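Local structure of L-amino acid deaminase (Proteus vulgaris, 5HXW) at residues A[252-260]-A[305-315]. The protein probably oxidises L-amino acids with the help of bound FAD, as a membrane-bound flavoprotein deaminase. Sequence-based numbering, arbitrary orientation.
With 16A (cetyl-trimethyl-ammonium), chain J.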
loop_
_atom_site.group_PDB
_atom_site.type_symbol
_atom_site.label_atom_id
_atom_site.label_comp_id
_atom_site.label_asym_id
_atom_site.label_seq_id
_atom_site.Cartn_x
_atom_site.Cartn_y
_atom_site.Cartn_z
ATOM N N VAL A 252 8.918 13.522 -16.663
ATOM C CA VAL A 252 8.844 12.065 -16.800
ATOM C C VAL A 252 7.412 11.623 -16.487
ATOM O O VAL A 252 6.898 11.867 -15.390
ATOM C CB VAL A 252 9.875 11.334 -15.892
ATOM C CG1 VAL A 252 9.670 9.821 -15.912
ATOM C CG2 VAL A 252 11.303 11.671 -16.305
ATOM N N ASP A 253 6.786 10.971 -17.464
ATOM C CA ASP A 253 5.397 10.527 -17.364
ATOM C C ASP A 253 5.249 9.263 -16.510
ATOM O O ASP A 253 5.745 8.192 -16.880
ATOM C CB ASP A 253 4.823 10.301 -18.771
ATOM C CG ASP A 253 3.332 10.007 -18.760
ATOM O OD1 ASP A 253 2.548 10.890 -18.345
ATOM O OD2 ASP A 253 2.947 8.891 -19.175
ATOM N N VAL A 254 4.575 9.401 -15.368
ATOM C CA VAL A 254 4.207 8.257 -14.526
ATOM C C VAL A 254 2.692 8.079 -14.633
ATOM O O VAL A 254 1.946 8.943 -14.169
ATOM C CB VAL A 254 4.633 8.446 -13.046
ATOM C CG1 VAL A 254 4.190 7.262 -12.190
ATOM C CG2 VAL A 254 6.140 8.612 -12.935
ATOM N N PRO A 255 2.227 6.966 -15.243
ATOM C CA PRO A 255 0.787 6.842 -15.459
ATOM C C PRO A 255 0.026 6.230 -14.278
ATOM O O PRO A 255 -0.038 5.002 -14.139
ATOM C CB PRO A 255 0.688 5.946 -16.704
ATOM C CG PRO A 255 2.063 5.409 -16.950
ATOM C CD PRO A 255 2.949 5.816 -15.812
ATOM N N THR A 256 -0.540 7.091 -13.433
ATOM C CA THR A 256 -1.387 6.657 -12.319
ATOM C C THR A 256 -2.687 7.447 -12.301
ATOM O O THR A 256 -2.726 8.612 -12.707
ATOM C CB THR A 256 -0.703 6.829 -10.941
ATOM O OG1 THR A 256 -0.453 8.219 -10.690
ATOM C CG2 THR A 256 0.605 6.050 -10.855
ATOM N N LEU A 257 -3.749 6.803 -11.829
ATOM C CA LEU A 257 -5.014 7.480 -11.584
ATOM C C LEU A 257 -5.431 7.294 -10.130
ATOM O O LEU A 257 -5.177 6.230 -9.557
ATOM C CB LEU A 257 -6.107 6.983 -12.543
ATOM C CG LEU A 257 -6.027 7.416 -14.016
ATOM C CD1 LEU A 257 -7.242 6.919 -14.781
ATOM C CD2 LEU A 257 -5.908 8.927 -14.161
ATOM N N PRO A 258 -6.056 8.330 -9.523
ATOM C CA PRO A 258 -6.521 8.214 -8.140
ATOM C C PRO A 258 -7.664 7.210 -7.958
ATOM O O PRO A 258 -8.500 7.038 -8.848
ATOM C CB PRO A 258 -6.995 9.631 -7.804
ATOM C CG PRO A 258 -7.331 10.237 -9.119
ATOM C CD PRO A 258 -6.306 9.681 -10.060
ATOM N N ALA A 259 -7.661 6.548 -6.806
ATOM C CA ALA A 259 -8.740 5.661 -6.382
ATOM C C ALA A 259 -9.010 5.888 -4.898
ATOM O O ALA A 259 -8.091 6.193 -4.134
ATOM C CB ALA A 259 -8.368 4.214 -6.646
ATOM N N TYR A 260 -10.267 5.746 -4.496
ATOM C CA TYR A 260 -10.668 5.944 -3.108
ATOM C C TYR A 260 -11.484 4.777 -2.575
ATOM O O TYR A 260 -12.279 4.176 -3.304
ATOM C CB TYR A 260 -11.455 7.249 -2.960
ATOM C CG TYR A 260 -10.580 8.473 -2.941
ATOM C CD1 TYR A 260 -10.224 9.126 -4.128
ATOM C CD2 TYR A 260 -10.090 8.982 -1.733
ATOM C CE1 TYR A 260 -9.407 10.252 -4.112
ATOM C CE2 TYR A 260 -9.279 10.111 -1.708
ATOM C CZ TYR A 260 -8.939 10.738 -2.896
ATOM O OH TYR A 260 -8.136 11.852 -2.870
ATOM N N VAL A 305 -10.245 12.946 -12.889
ATOM C CA VAL A 305 -9.200 13.979 -12.890
ATOM C C VAL A 305 -8.870 14.402 -14.329
ATOM O O VAL A 305 -9.461 13.873 -15.277
ATOM C CB VAL A 305 -7.925 13.542 -12.114
ATOM C CG1 VAL A 305 -8.192 13.513 -10.614
ATOM C CG2 VAL A 305 -7.387 12.203 -12.613
ATOM N N LYS A 306 -7.946 15.355 -14.492
ATOM C CA LYS A 306 -7.537 15.828 -15.822
ATOM C C LYS A 306 -6.861 14.707 -16.623
ATOM O O LYS A 306 -7.021 14.625 -17.841
ATOM C CB LYS A 306 -6.654 17.089 -15.734
ATOM C CG LYS A 306 -5.219 16.870 -15.262
ATOM C CD LYS A 306 -4.480 18.174 -15.017
ATOM C CE LYS A 306 -3.164 17.896 -14.312
ATOM N NZ LYS A 306 -2.595 19.094 -13.640
ATOM N N GLU A 307 -6.148 13.836 -15.908
ATOM C CA GLU A 307 -5.433 12.697 -16.480
ATOM C C GLU A 307 -6.358 11.630 -17.064
ATOM O O GLU A 307 -5.937 10.857 -17.933
ATOM C CB GLU A 307 -4.517 12.067 -15.431
ATOM C CG GLU A 307 -3.250 12.856 -15.134
ATOM C CD GLU A 307 -3.395 13.914 -14.043
ATOM O OE1 GLU A 307 -4.478 14.041 -13.421
ATOM O OE2 GLU A 307 -2.397 14.627 -13.798
ATOM N N SER A 308 -7.608 11.598 -16.589
ATOM C CA SER A 308 -8.628 10.658 -17.073
ATOM C C SER A 308 -8.883 10.814 -18.568
ATOM O O SER A 308 -9.113 9.830 -19.264
ATOM C CB SER A 308 -9.945 10.843 -16.321
ATOM O OG SER A 308 -9.732 10.967 -14.928
ATOM N N PHE A 309 -8.843 12.055 -19.045
ATOM C CA PHE A 309 -9.090 12.363 -20.450
ATOM C C PHE A 309 -7.912 11.999 -21.364
ATOM O O PHE A 309 -8.099 11.824 -22.568
ATOM C CB PHE A 309 -9.460 13.843 -20.614
ATOM C CG PHE A 309 -10.692 14.254 -19.851
ATOM C CD1 PHE A 309 -11.965 14.040 -20.384
ATOM C CD2 PHE A 309 -10.584 14.868 -18.600
ATOM C CE1 PHE A 309 -13.106 14.423 -19.681
ATOM C CE2 PHE A 309 -11.719 15.253 -17.893
ATOM C CZ PHE A 309 -12.981 15.031 -18.435
ATOM N N THR A 310 -6.716 11.880 -20.783
ATOM C CA THR A 310 -5.486 11.602 -21.527
ATOM C C THR A 310 -5.236 10.099 -21.701
ATOM O O THR A 310 -5.070 9.629 -22.831
ATOM C CB THR A 310 -4.256 12.285 -20.878
ATOM O OG1 THR A 310 -4.525 13.681 -20.681
ATOM C CG2 THR A 310 -3.005 12.135 -21.750
ATOM N N TYR A 311 -5.201 9.362 -20.587
ATOM C CA TYR A 311 -4.871 7.934 -20.605
ATOM C C TYR A 311 -5.816 7.041 -19.789
ATOM O O TYR A 311 -5.487 5.894 -19.476
ATOM C CB TYR A 311 -3.399 7.699 -20.213
ATOM C CG TYR A 311 -2.999 8.202 -18.842
ATOM C CD1 TYR A 311 -3.202 7.417 -17.696
ATOM C CD2 TYR A 311 -2.390 9.454 -18.688
ATOM C CE1 TYR A 311 -2.830 7.873 -16.438
ATOM C CE2 TYR A 311 -2.010 9.917 -17.432
ATOM C CZ TYR A 311 -2.233 9.124 -16.314
ATOM O OH TYR A 311 -1.861 9.573 -15.070
ATOM N N GLY A 312 -6.997 7.568 -19.473
ATOM C CA GLY A 312 -8.050 6.802 -18.810
ATOM C C GLY A 312 -8.644 5.698 -19.666
ATOM O O GLY A 312 -9.299 4.792 -19.137
ATOM N N TYR A 313 -8.418 5.772 -20.982
ATOM C CA TYR A 313 -8.836 4.724 -21.925
ATOM C C TYR A 313 -8.107 3.398 -21.676
ATOM O O TYR A 313 -8.660 2.321 -21.920
ATOM C CB TYR A 313 -8.679 5.183 -23.385
ATOM C CG TYR A 313 -7.259 5.180 -23.936
ATOM C CD1 TYR A 313 -6.421 6.294 -23.778
ATOM C CD2 TYR A 313 -6.759 4.069 -24.634
ATOM C CE1 TYR A 313 -5.125 6.295 -24.283
ATOM C CE2 TYR A 313 -5.464 4.060 -25.142
ATOM C CZ TYR A 313 -4.651 5.173 -24.966
ATOM O OH TYR A 313 -3.370 5.166 -25.471
ATOM N N LYS A 314 -6.870 3.500 -21.185
ATOM C CA LYS A 314 -6.039 2.346 -20.830
ATOM C C LYS A 314 -6.578 1.562 -19.626
ATOM O O LYS A 314 -6.192 0.410 -19.412
ATOM C CB LYS A 314 -4.599 2.792 -20.556
ATOM C CG LYS A 314 -3.839 3.281 -21.777
ATOM C CD LYS A 314 -2.493 3.851 -21.371
ATOM C CE LYS A 314 -1.720 4.362 -22.574
ATOM N NZ LYS A 314 -0.427 4.970 -22.155
ATOM N N TYR A 315 -7.468 2.193 -18.860
ATOM C CA TYR A 315 -8.056 1.607 -17.652
ATOM C C TYR A 315 -9.415 0.952 -17.908
ATOM O O TYR A 315 -10.044 0.441 -16.977
ATOM C CB TYR A 315 -8.200 2.675 -16.561
ATOM C CG TYR A 315 -6.900 3.143 -15.948
ATOM C CD1 TYR A 315 -6.048 4.016 -16.637
ATOM C CD2 TYR A 315 -6.532 2.738 -14.664
ATOM C CE1 TYR A 315 -4.858 4.453 -16.071
ATOM C CE2 TYR A 315 -5.342 3.172 -14.087
ATOM C CZ TYR A 315 -4.511 4.030 -14.795
ATOM O OH TYR A 315 -3.333 4.468 -14.233
HETATM C C1 16A J . -12.678 5.937 -18.188
HETATM C C2 16A J . -11.832 6.263 -16.976
HETATM C C3 16A J . -11.422 4.991 -16.242
HETATM C C4 16A J . -10.730 5.325 -14.927
HETATM C C5 16A J . -10.811 4.159 -13.951
HETATM C C6 16A J . -9.576 4.119 -13.061
HETATM C C7 16A J . -9.526 2.832 -12.248
HETATM C C8 16A J . -8.842 3.068 -10.908
HETATM C C9 16A J . -8.057 1.834 -10.484
HETATM C C10 16A J . -8.656 1.203 -9.230
HETATM C C11 16A J . -8.601 -0.318 -9.291
HETATM C C12 16A J . -7.500 -0.862 -8.386
HETATM C C13 16A J . -8.065 -1.773 -7.303
HETATM C C14 16A J . -7.027 -2.020 -6.213
HETATM C C15 16A J . -7.663 -1.978 -4.826
HETATM C C16 16A J . -6.945 -2.944 -3.871
HETATM N N1 16A J . -6.923 -2.580 -2.430
HETATM C C17 16A J . -6.307 -3.695 -1.701
HETATM C C18 16A J . -6.102 -1.392 -2.159
HETATM C C19 16A J . -8.271 -2.386 -1.869
#
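Leu257 packs one methyl on Tyr315 and the other among Val305, Glu307 and Tyr311. Leu257 CD1 lies over a face of the Tyr315 ring, 3.7 Å from the ring centroid and only 15° off the normal, a CH-pi contact. Leu257 CD2, the other branch, meets Glu307 CB at 3.7 Å as well as Val305 CG2 and, obliquely, the Tyr311 ring. Next to it Pro258 CG and CD lie against the two methyls of Val305, Pro258 CG to Val305 CG1 being 3.7 Å. Leu257, Ala259, Gly312 and Tyr315 form part of the pocket in which the detergent cetyl-trimethyl-ammonium is bound: its C6 sits 3.7 Å from Tyr315 CD2, and its C4 is 3.8 Å from Leu257 CD1.

Farther out, the Tyr311 ring has Pro255 CB over one face and Glu307 O over the opposite face, both offset toward the ring's margin. Tyr311 CG sits between backbone N and carbonyl carbon (chi1 59°), turning the ring toward the 252-256 loop, where Tyr311 OH donates a 2.7 Å hydrogen bond to Thr256 O. The hydroxyl approaches from above the carbonyl plane, 39° out of it. Tyr315 OH, close to Pro255 O, has its hydrogen bond with Ile396 O, so the ring under Leu257 is also tied to strand 386-396. At the polar edge, Arg244 of helix 243-248 forms salt bridges with both Asp253 and Glu307, linking the two segments through a third element.

Segment 305-315, with its short helix 308-311, thus packs against the loop before strand 257-266 and the strand's first residues; that strand's backbone pairs with strands 386-396 and 293-303, while helix 332-339 touches Val305 and Glu307.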